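Local coordinates for protein beta-d-glucoside glucohydrolase (Hypocrea jecorina, PDB 3ZZ1) that probably hydrolyses terminal, non-reducing beta-D-glucosyl residues with release of beta-D-glucose, as a family 3 beta-glucosidase of the cellulose-degrading pathway, at residues Asn339-Lys344 with Asp516-Asp521; Pro390-Pro395 with Gln508-Ala513; Ile477-Ser482 with Val501-Pro506. All blocks are in the same frame, centred on the assembly; numbering follows the deposited sequence.

The three contacts lie within the family 3 C-terminal domain and are nested along the chain: interaction 1 closes the outermost loop, interaction 2 lies inside it, and interaction 3 is innermost. Interactions 1 and 2 use the two ends of helix 510-518, with centres about 18 Å apart. Interaction 3 joins neighbouring parallel strands of the mixed sheet, and the second of these, 497-502, leads on to that helix. Its centre is about 15 Å from that of interaction 1 and about 13 Å from that of interaction 2. Leu341 and Leu343 pack on Ile477, while Ser510 touches His481, so the contacts fasten helix 510-518 and loops 339-344 and 390-395 to one side of the sheet.

Interaction 1 of 3, residues Asn339-Lys344 with Asp516-Asp521; sequences NILPLK and DVLWGD
Pro342 lies opposite Gly520 and Leu343 opposite Trp519, with the CA atoms of Pro342 and Gly520 4.9 Å apart. One direct backbone hydrogen bond joins the segments, from Leu343 N to Leu518 O, at 2.8 Å and an N-H...O angle of 161°. The acceptor is a carbonyl in the last turn of helix 510-518, where the helix is ending. There Gly520 takes a positive phi of 72° and returns its N to Val517 O at 3.0 Å, part of a Schellman motif; Val517 O also accepts a bond from the hydroxyl of Tyr579. A water adds a second bridge between the backbones, donating to Leu343 O at 2.6 Å and to Trp519 O at 2.6 Å.

The peptide bond before Pro342 is cis, and the proline meets the helix end with CB, 3.5 Å from Gly520 N. Gly520 has no side chain, and a CB here would clash with Pro342 CB. Leu343 has CG anti to its own carbonyl carbon (chi1 -56°), which brings CD1 over a face of the Trp519 indole, 3.9 Å from the centroid of its six-membered ring, a CH-pi contact. Leu341 reaches Leu518 tip to tip, CD2 to CD2 at 3.8 Å, the two side chains crossing at a slant. Beyond the contact, Leu341 continues onto Ala499 and Val501 of strand 497-502, and Trp519 packs on Ile399 and Ala403 of helix 395-404. The leucines and Trp519 thus pack the helix end onto that strand and helix, while its carbonyls are met by Leu343 N, Tyr579 OH and the water. The arrangement is that of a Schellman-terminated helix in an alpha/beta domain, whose C-terminal turn is met by the loop connecting strands 332-336 and 348-352.

Interaction 2 of 3, residues Pro390-Pro395 with Gln508-Ala513; sequences PYFVAP and QESGNA
Two helix beginnings meet here: Val393 and Ala394, which lead into helix 395-404, lie against Gln508 to Gly511 at the start of helix 510-518. Val393 makes backbone bonds in both directions. Its N donates to Gln508 O at 2.9 Å, nearly straight at 171°, and its O takes the N-H of Gly511 at 2.7 Å, a first-turn amide with no helical carbonyl to bond. Gly511 lies so close to Val393 O and Ala394 O that a CB would clash with both.

Tyr391 carries the side-chain part. Its CG sits between backbone N and carbonyl carbon (chi1 64°), the crowded position, and one ring face then lies over Gln508 CB, a CH-pi contact with CB 4.3 Å from the ring centroid. At the ring's tip, the phenol OH donates to the anti lone pair of Glu509 OE2 at 2.5 Å, and receives a weak bond from Gln508 NE2 at 3.0 Å. The other end of that amide, Gln508 OE1, is held by Ala74 N. Glu509 OE1 is met on its syn side, somewhat out of the carboxylate plane, by Asn512 ND2 at 2.9 Å. Each carboxylate oxygen thus has a hydrogen-bond partner, which limits its rotation. A phenylalanine in place of Tyr391 would probably leave Glu509 OE2 without its hydroxyl mate and Gln508 NE2 without this acceptor, making the carboxylate freer to turn.

Arg324 of helix 320-329 packs against both Glu509 and Asn512. Glu509 is the N-cap residue of helix 510-518 and Ala394 that of helix 395-404, so the contact is a junction of two helix N-termini in an alpha/beta domain.

Interaction 3 of 3, residues Ile477-Ser482 with Val501-Pro506; sequences IVVVHS and VWAGLP
Val478, Val480 and Val501 share the main-chain hydrogen bonds of a parallel strand pair. Val501 N donates to Val478 O at 2.7 Å, and Val480 N to Val501 O at 2.9 Å, both bonds close to straight. The pattern is carried one step further by Ala503 N to Val480 O at 2.8 Å. Past this point the chain turns at Gly504, which has a positive phi of 72°, and its O faces strand 476-482; there it accepts from Ser482 N at 3.3 Å, with the donor well above the carbonyl plane, and is touched by the CA-H of His481. A water donates to Val480 O at 2.7 Å, accepts from Gly504 N, and sits over one face of the Trp502 ring, near its centre.

Apolar contacts line both faces of the sheet. On one, Val479 and Val501 stand side by side, pointing the same way, both touching Leu514 of helix 510-518. On the other, Val480 CG1 meets the six-membered ring of Trp502 at CZ3, 3.7 Å away. Trp502 has CG anti to its N (chi1 -163°), and its ring extends on to Ser482 CB, while its NE1 bonds to Tyr530 OH.

Of the flat groups, the His481 imidazole is covered over one face by Ala503 CB, 3.4 Å from NE2, with Pro506 CD close to His481 CD2.

The two strands belong to a beta-alpha-beta unit with helix 489-492. Regular main-chain bonds inside two apolar layers are consistent with a firmly held pair of strands in the core, and the water gives Gly504 N an acceptor and Val480 O a second donor where the second segment leaves the strand pairing.

Interaction 1 of 3, residues Asn339-Lys344 with Asp516-Asp521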
loop_
_atom_site.group_PDB
_atom_site.type_symbol
_atom_site.label_atom_id
_atom_site.label_comp_id
_atom_site.label_asym_id
_atom_site.label_seq_id
_atom_site.Cartn_x
_atom_site.Cartn_y
_atom_site.Cartn_z
ATOM N N ASN A 339 2.233 -22.990 22.785
ATOM C CA ASN A 339 0.851 -22.771 22.352
ATOM C C ASN A 339 -0.023 -22.052 23.390
ATOM O O ASN A 339 -1.143 -22.477 23.686
ATOM C CB ASN A 339 0.223 -24.084 21.869
ATOM C CG ASN A 339 0.797 -24.547 20.540
ATOM O OD1 ASN A 339 0.711 -23.839 19.533
ATOM N ND2 ASN A 339 1.393 -25.734 20.530
ATOM N N ILE A 340 0.512 -20.961 23.937
ATOM C CA ILE A 340 -0.225 -20.080 24.844
ATOM C C ILE A 340 -1.445 -19.467 24.137
ATOM O O ILE A 340 -2.465 -19.178 24.770
ATOM C CB ILE A 340 0.701 -18.976 25.433
ATOM C CG1 ILE A 340 0.029 -18.253 26.607
ATOM C CG2 ILE A 340 1.162 -17.999 24.347
ATOM C CD1 ILE A 340 0.935 -17.270 27.336
ATOM N N LEU A 341 -1.320 -19.276 22.824
ATOM C CA LEU A 341 -2.434 -18.852 21.979
ATOM C C LEU A 341 -2.952 -20.040 21.165
ATOM O O LEU A 341 -2.161 -20.860 20.708
ATOM C CB LEU A 341 -2.017 -17.703 21.049
ATOM C CG LEU A 341 -1.768 -16.324 21.667
ATOM C CD1 LEU A 341 -1.392 -15.333 20.585
ATOM C CD2 LEU A 341 -2.983 -15.831 22.431
ATOM N N PRO A 342 -4.283 -20.140 20.986
ATOM C CA PRO A 342 -5.282 -19.196 21.477
ATOM C C PRO A 342 -5.560 -19.368 22.962
ATOM O O PRO A 342 -5.362 -20.458 23.510
ATOM C CB PRO A 342 -6.529 -19.555 20.672
ATOM C CG PRO A 342 -6.375 -21.000 20.358
ATOM C CD PRO A 342 -4.900 -21.271 20.265
ATOM N N LEU A 343 -6.000 -18.283 23.594
ATOM C CA LEU A 343 -6.375 -18.283 24.997
ATOM C C LEU A 343 -7.623 -19.122 25.182
ATOM O O LEU A 343 -8.550 -19.059 24.376
ATOM C CB LEU A 343 -6.648 -16.856 25.488
ATOM C CG LEU A 343 -5.565 -15.785 25.339
ATOM C CD1 LEU A 343 -6.126 -14.425 25.718
ATOM C CD2 LEU A 343 -4.333 -16.115 26.171
ATOM N N LYS A 344 -7.638 -19.909 26.249
ATOM C CA LYS A 344 -8.781 -20.751 26.553
ATOM C C LYS A 344 -9.589 -20.094 27.668
ATOM O O LYS A 344 -10.327 -19.136 27.428
ATOM C CB LYS A 344 -8.328 -22.161 26.948
ATOM C CG LYS A 344 -7.283 -22.781 26.028
ATOM C CD LYS A 344 -7.909 -23.563 24.891
ATOM C CE LYS A 344 -6.839 -24.351 24.144
ATOM N NZ LYS A 344 -7.382 -25.549 23.438
ATOM N N ASP A 516 -10.767 -11.907 17.959
ATOM C CA ASP A 516 -11.028 -13.002 17.005
ATOM C C ASP A 516 -9.833 -13.952 16.957
ATOM O O ASP A 516 -9.997 -15.178 16.953
ATOM C CB ASP A 516 -11.297 -12.471 15.583
ATOM C CG ASP A 516 -12.576 -11.635 15.472
ATOM O OD1 ASP A 516 -13.439 -11.671 16.371
ATOM O OD2 ASP A 516 -12.720 -10.928 14.457
ATOM N N VAL A 517 -8.636 -13.371 16.939
ATOM C CA VAL A 517 -7.394 -14.134 16.865
ATOM C C VAL A 517 -6.952 -14.659 18.235
ATOM O O VAL A 517 -6.660 -15.846 18.371
ATOM C CB VAL A 517 -6.273 -13.318 16.161
ATOM C CG1 VAL A 517 -4.905 -13.924 16.406
ATOM C CG2 VAL A 517 -6.550 -13.228 14.666
ATOM N N LEU A 518 -6.923 -13.781 19.241
ATOM C CA LEU A 518 -6.458 -14.141 20.589
ATOM C C LEU A 518 -7.222 -15.316 21.200
ATOM O O LEU A 518 -6.619 -16.183 21.823
ATOM C CB LEU A 518 -6.501 -12.942 21.546
ATOM C CG LEU A 518 -5.472 -11.805 21.446
ATOM C CD1 LEU A 518 -5.724 -10.799 22.561
ATOM C CD2 LEU A 518 -4.026 -12.292 21.493
ATOM N N TRP A 519 -8.542 -15.330 21.020
ATOM C CA TRP A 519 -9.384 -16.411 21.540
ATOM C C TRP A 519 -9.589 -17.559 20.547
ATOM O O TRP A 519 -10.246 -18.553 20.860
ATOM C CB TRP A 519 -10.716 -15.868 22.072
ATOM C CG TRP A 519 -10.670 -15.583 23.558
ATOM C CD1 TRP A 519 -11.022 -16.439 24.573
ATOM C CD2 TRP A 519 -10.225 -14.377 24.191
ATOM N NE1 TRP A 519 -10.832 -15.833 25.797
ATOM C CE2 TRP A 519 -10.346 -14.567 25.592
ATOM C CE3 TRP A 519 -9.740 -13.151 23.717
ATOM C CZ2 TRP A 519 -9.997 -13.577 26.518
ATOM C CZ3 TRP A 519 -9.399 -12.165 24.640
ATOM C CH2 TRP A 519 -9.529 -12.389 26.025
ATOM N N GLY A 520 -9.015 -17.414 19.356
ATOM C CA GLY A 520 -9.033 -18.469 18.350
ATOM C C GLY A 520 -10.360 -18.726 17.663
ATOM O O GLY A 520 -10.596 -19.830 17.181
ATOM N N ASP A 521 -11.226 -17.716 17.621
ATOM C CA ASP A 521 -12.438 -17.768 16.800
ATOM C C ASP A 521 -12.028 -17.952 15.337
ATOM O O ASP A 521 -12.679 -18.673 14.587
ATOM C CB ASP A 521 -13.265 -16.490 16.958
ATOM C CG ASP A 521 -13.944 -16.384 18.318
ATOM O OD1 ASP A 521 -13.767 -17.284 19.166
ATOM O OD2 ASP A 521 -14.663 -15.391 18.540
HETATM O O HOH W 1 -10.533 -20.073 22.964
#

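Interaction 2 of 3, residues Pro390-Pro395 with Gln508-Ala513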
loop_
_atom_site.group_PDB
_atom_site.type_symbol
_atom_site.label_atom_id
_atom_site.label_comp_id
_atom_site.label_asym_id
_atom_site.label_seq_id
_atom_site.Cartn_x
_atom_site.Cartn_y
_atom_site.Cartn_z
ATOM N N PRO A 390 -15.070 6.980 12.677
ATOM C CA PRO A 390 -16.475 7.113 13.060
ATOM C C PRO A 390 -16.710 6.483 14.437
ATOM O O PRO A 390 -17.647 6.849 15.145
ATOM C CB PRO A 390 -17.207 6.333 11.967
ATOM C CG PRO A 390 -16.209 5.332 11.478
ATOM C CD PRO A 390 -14.872 6.006 11.587
ATOM N N TYR A 391 -15.848 5.535 14.781
ATOM C CA TYR A 391 -15.796 4.894 16.094
ATOM C C TYR A 391 -14.437 4.205 16.157
ATOM O O TYR A 391 -13.708 4.174 15.156
ATOM C CB TYR A 391 -16.934 3.873 16.260
ATOM C CG TYR A 391 -16.851 2.705 15.302
ATOM C CD1 TYR A 391 -17.419 2.781 14.031
ATOM C CD2 TYR A 391 -16.196 1.525 15.664
ATOM C CE1 TYR A 391 -17.340 1.714 13.141
ATOM C CE2 TYR A 391 -16.106 0.458 14.791
ATOM C CZ TYR A 391 -16.682 0.558 13.528
ATOM O OH TYR A 391 -16.593 -0.498 12.652
ATOM N N PHE A 392 -14.093 3.658 17.318
ATOM C CA PHE A 392 -12.858 2.905 17.468
ATOM C C PHE A 392 -13.009 1.882 18.583
ATOM O O PHE A 392 -13.310 2.240 19.724
ATOM C CB PHE A 392 -11.674 3.836 17.760
ATOM C CG PHE A 392 -10.321 3.196 17.536
ATOM C CD1 PHE A 392 -9.812 2.257 18.441
ATOM C CD2 PHE A 392 -9.550 3.540 16.428
ATOM C CE1 PHE A 392 -8.573 1.664 18.237
ATOM C CE2 PHE A 392 -8.299 2.955 16.213
ATOM C CZ PHE A 392 -7.806 2.018 17.121
ATOM N N VAL A 393 -12.797 0.613 18.240
ATOM C CA VAL A 393 -12.852 -0.480 19.209
ATOM C C VAL A 393 -11.456 -0.748 19.777
ATOM O O VAL A 393 -10.624 -1.383 19.125
ATOM C CB VAL A 393 -13.433 -1.781 18.590
ATOM C CG1 VAL A 393 -13.650 -2.839 19.669
ATOM C CG2 VAL A 393 -14.743 -1.499 17.862
ATOM N N ALA A 394 -11.211 -0.259 20.994
ATOM C CA ALA A 394 -9.930 -0.446 21.672
ATOM C C ALA A 394 -9.702 -1.910 22.069
ATOM O O ALA A 394 -10.654 -2.610 22.426
ATOM C CB ALA A 394 -9.839 0.458 22.894
ATOM N N PRO A 395 -8.440 -2.380 21.986
ATOM C CA PRO A 395 -8.102 -3.732 22.418
ATOM C C PRO A 395 -8.616 -4.054 23.826
ATOM O O PRO A 395 -9.208 -5.121 24.024
ATOM C CB PRO A 395 -6.576 -3.733 22.388
ATOM C CG PRO A 395 -6.231 -2.761 21.323
ATOM C CD PRO A 395 -7.274 -1.687 21.403
ATOM N N GLN A 508 -10.338 1.205 12.780
ATOM C CA GLN A 508 -11.442 1.250 13.751
ATOM C C GLN A 508 -11.829 -0.090 14.390
ATOM O O GLN A 508 -12.470 -0.110 15.442
ATOM C CB GLN A 508 -12.678 1.895 13.109
ATOM C CG GLN A 508 -13.276 1.090 11.961
ATOM C CD GLN A 508 -14.164 1.915 11.049
ATOM O OE1 GLN A 508 -13.817 3.034 10.663
ATOM N NE2 GLN A 508 -15.305 1.353 10.677
ATOM N N GLU A 509 -11.450 -1.197 13.755
ATOM C CA GLU A 509 -11.836 -2.530 14.235
ATOM C C GLU A 509 -10.738 -3.223 15.047
ATOM O O GLU A 509 -10.793 -4.433 15.268
ATOM C CB GLU A 509 -12.291 -3.417 13.066
ATOM C CG GLU A 509 -13.690 -3.101 12.546
ATOM C CD GLU A 509 -14.802 -3.434 13.540
ATOM O OE1 GLU A 509 -14.710 -4.458 14.245
ATOM O OE2 GLU A 509 -15.782 -2.667 13.610
ATOM N N SER A 510 -9.758 -2.445 15.500
ATOM C CA SER A 510 -8.618 -2.966 16.264
ATOM C C SER A 510 -8.964 -4.091 17.250
ATOM O O SER A 510 -8.480 -5.222 17.110
ATOM C CB SER A 510 -7.914 -1.828 17.009
ATOM O OG SER A 510 -6.824 -2.328 17.764
ATOM N N GLY A 511 -9.791 -3.767 18.241
ATOM C CA GLY A 511 -10.088 -4.685 19.345
ATOM C C GLY A 511 -10.812 -5.960 18.950
ATOM O O GLY A 511 -10.458 -7.045 19.410
ATOM N N ASN A 512 -11.831 -5.830 18.100
ATOM C CA ASN A 512 -12.599 -6.982 17.635
ATOM C C ASN A 512 -11.725 -7.959 16.867
ATOM O O ASN A 512 -11.765 -9.164 17.118
ATOM C CB ASN A 512 -13.780 -6.543 16.767
ATOM C CG ASN A 512 -14.879 -5.859 17.563
ATOM O OD1 ASN A 512 -15.047 -6.107 18.756
ATOM N ND2 ASN A 512 -15.647 -5.001 16.892
ATOM N N ALA A 513 -10.925 -7.421 15.945
ATOM C CA ALA A 513 -9.991 -8.211 15.147
ATOM C C ALA A 513 -9.014 -9.013 16.009
ATOM O O ALA A 513 -8.742 -10.185 15.723
ATOM C CB ALA A 513 -9.222 -7.304 14.203
#

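Interaction 3 of 3, residues Ile477-Ser482 with Val501-Pro506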
loop_
_atom_site.group_PDB
_atom_site.type_symbol
_atom_site.label_atom_id
_atom_site.label_comp_id
_atom_site.label_asym_id
_atom_site.label_seq_id
_atom_site.Cartn_x
_atom_site.Cartn_y
_atom_site.Cartn_z
ATOM N N ILE A 477 2.299 -12.116 26.568
ATOM C CA ILE A 477 1.922 -12.001 25.169
ATOM C C ILE A 477 2.134 -10.554 24.754
ATOM O O ILE A 477 1.583 -9.641 25.360
ATOM C CB ILE A 477 0.455 -12.435 24.932
ATOM C CG1 ILE A 477 0.280 -13.918 25.284
ATOM C CG2 ILE A 477 0.021 -12.164 23.467
ATOM C CD1 ILE A 477 -1.163 -14.347 25.442
ATOM N N VAL A 478 2.957 -10.353 23.733
ATOM C CA VAL A 478 3.263 -9.016 23.235
ATOM C C VAL A 478 2.451 -8.739 21.976
ATOM O O VAL A 478 2.577 -9.453 20.974
ATOM C CB VAL A 478 4.769 -8.850 22.928
ATOM C CG1 VAL A 478 5.043 -7.473 22.333
ATOM C CG2 VAL A 478 5.606 -9.062 24.187
ATOM N N VAL A 479 1.615 -7.708 22.043
ATOM C CA VAL A 479 0.839 -7.272 20.892
ATOM C C VAL A 479 1.427 -5.965 20.387
ATOM O O VAL A 479 1.561 -5.000 21.139
ATOM C CB VAL A 479 -0.664 -7.115 21.227
ATOM C CG1 VAL A 479 -1.435 -6.582 20.022
ATOM C CG2 VAL A 479 -1.250 -8.449 21.685
ATOM N N VAL A 480 1.790 -5.962 19.108
ATOM C CA VAL A 480 2.434 -4.824 18.469
ATOM C C VAL A 480 1.532 -4.233 17.391
ATOM O O VAL A 480 1.068 -4.949 16.500
ATOM C CB VAL A 480 3.770 -5.237 17.814
ATOM C CG1 VAL A 480 4.494 -4.022 17.249
ATOM C CG2 VAL A 480 4.656 -5.982 18.812
ATOM N N HIS A 481 1.287 -2.929 17.479
ATOM C CA HIS A 481 0.636 -2.192 16.401
ATOM C C HIS A 481 1.641 -1.210 15.817
ATOM O O HIS A 481 2.140 -0.334 16.516
ATOM C CB HIS A 481 -0.623 -1.470 16.897
ATOM C CG HIS A 481 -1.742 -2.395 17.272
ATOM N ND1 HIS A 481 -1.966 -2.805 18.569
ATOM C CD2 HIS A 481 -2.695 -2.994 16.519
ATOM C CE1 HIS A 481 -3.009 -3.615 18.600
ATOM N NE2 HIS A 481 -3.471 -3.747 17.369
ATOM N N SER A 482 1.944 -1.358 14.530
ATOM C CA SER A 482 3.081 -0.654 13.951
ATOM C C SER A 482 2.976 -0.368 12.457
ATOM O O SER A 482 2.472 -1.187 11.684
ATOM C CB SER A 482 4.366 -1.438 14.222
ATOM O OG SER A 482 5.501 -0.694 13.819
ATOM N N VAL A 501 2.356 -11.025 18.772
ATOM C CA VAL A 501 1.285 -10.777 17.824
ATOM C C VAL A 501 1.582 -9.484 17.066
ATOM O O VAL A 501 1.438 -8.386 17.614
ATOM C CB VAL A 501 -0.082 -10.648 18.543
ATOM C CG1 VAL A 501 -1.207 -10.501 17.533
ATOM C CG2 VAL A 501 -0.340 -11.852 19.443
ATOM N N TRP A 502 2.024 -9.627 15.819
ATOM C CA TRP A 502 2.214 -8.491 14.929
ATOM C C TRP A 502 0.847 -8.118 14.356
ATOM O O TRP A 502 0.416 -8.649 13.327
ATOM C CB TRP A 502 3.203 -8.837 13.809
ATOM C CG TRP A 502 3.772 -7.637 13.096
ATOM C CD1 TRP A 502 3.383 -7.142 11.882
ATOM C CD2 TRP A 502 4.838 -6.789 13.553
ATOM N NE1 TRP A 502 4.139 -6.034 11.554
ATOM C CE2 TRP A 502 5.037 -5.796 12.562
ATOM C CE3 TRP A 502 5.642 -6.770 14.701
ATOM C CZ2 TRP A 502 6.008 -4.792 12.690
ATOM C CZ3 TRP A 502 6.614 -5.775 14.825
ATOM C CH2 TRP A 502 6.782 -4.798 13.825
ATOM N N ALA A 503 0.167 -7.208 15.041
ATOM C CA ALA A 503 -1.220 -6.888 14.719
ATOM C C ALA A 503 -1.356 -5.874 13.577
ATOM O O ALA A 503 -2.426 -5.742 12.990
ATOM C CB ALA A 503 -1.941 -6.408 15.961
ATOM N N GLY A 504 -0.274 -5.164 13.271
ATOM C CA GLY A 504 -0.260 -4.212 12.162
ATOM C C GLY A 504 -1.050 -2.941 12.416
ATOM O O GLY A 504 -0.975 -2.359 13.496
ATOM N N LEU A 505 -1.798 -2.502 11.410
ATOM C CA LEU A 505 -2.572 -1.265 11.510
ATOM C C LEU A 505 -4.037 -1.531 11.179
ATOM O O LEU A 505 -4.421 -1.544 10.009
ATOM C CB LEU A 505 -1.991 -0.173 10.610
ATOM C CG LEU A 505 -0.542 0.251 10.846
ATOM C CD1 LEU A 505 -0.020 0.973 9.624
ATOM C CD2 LEU A 505 -0.389 1.106 12.109
ATOM N N PRO A 506 -4.855 -1.759 12.220
ATOM C CA PRO A 506 -6.208 -2.301 12.085
ATOM C C PRO A 506 -7.330 -1.278 11.892
ATOM O O PRO A 506 -8.477 -1.665 11.644
ATOM C CB PRO A 506 -6.405 -3.029 13.414
ATOM C CG PRO A 506 -5.605 -2.234 14.379
ATOM C CD PRO A 506 -4.411 -1.734 13.627
HETATM O O HOH W 2 2.462 -4.308 14.257
#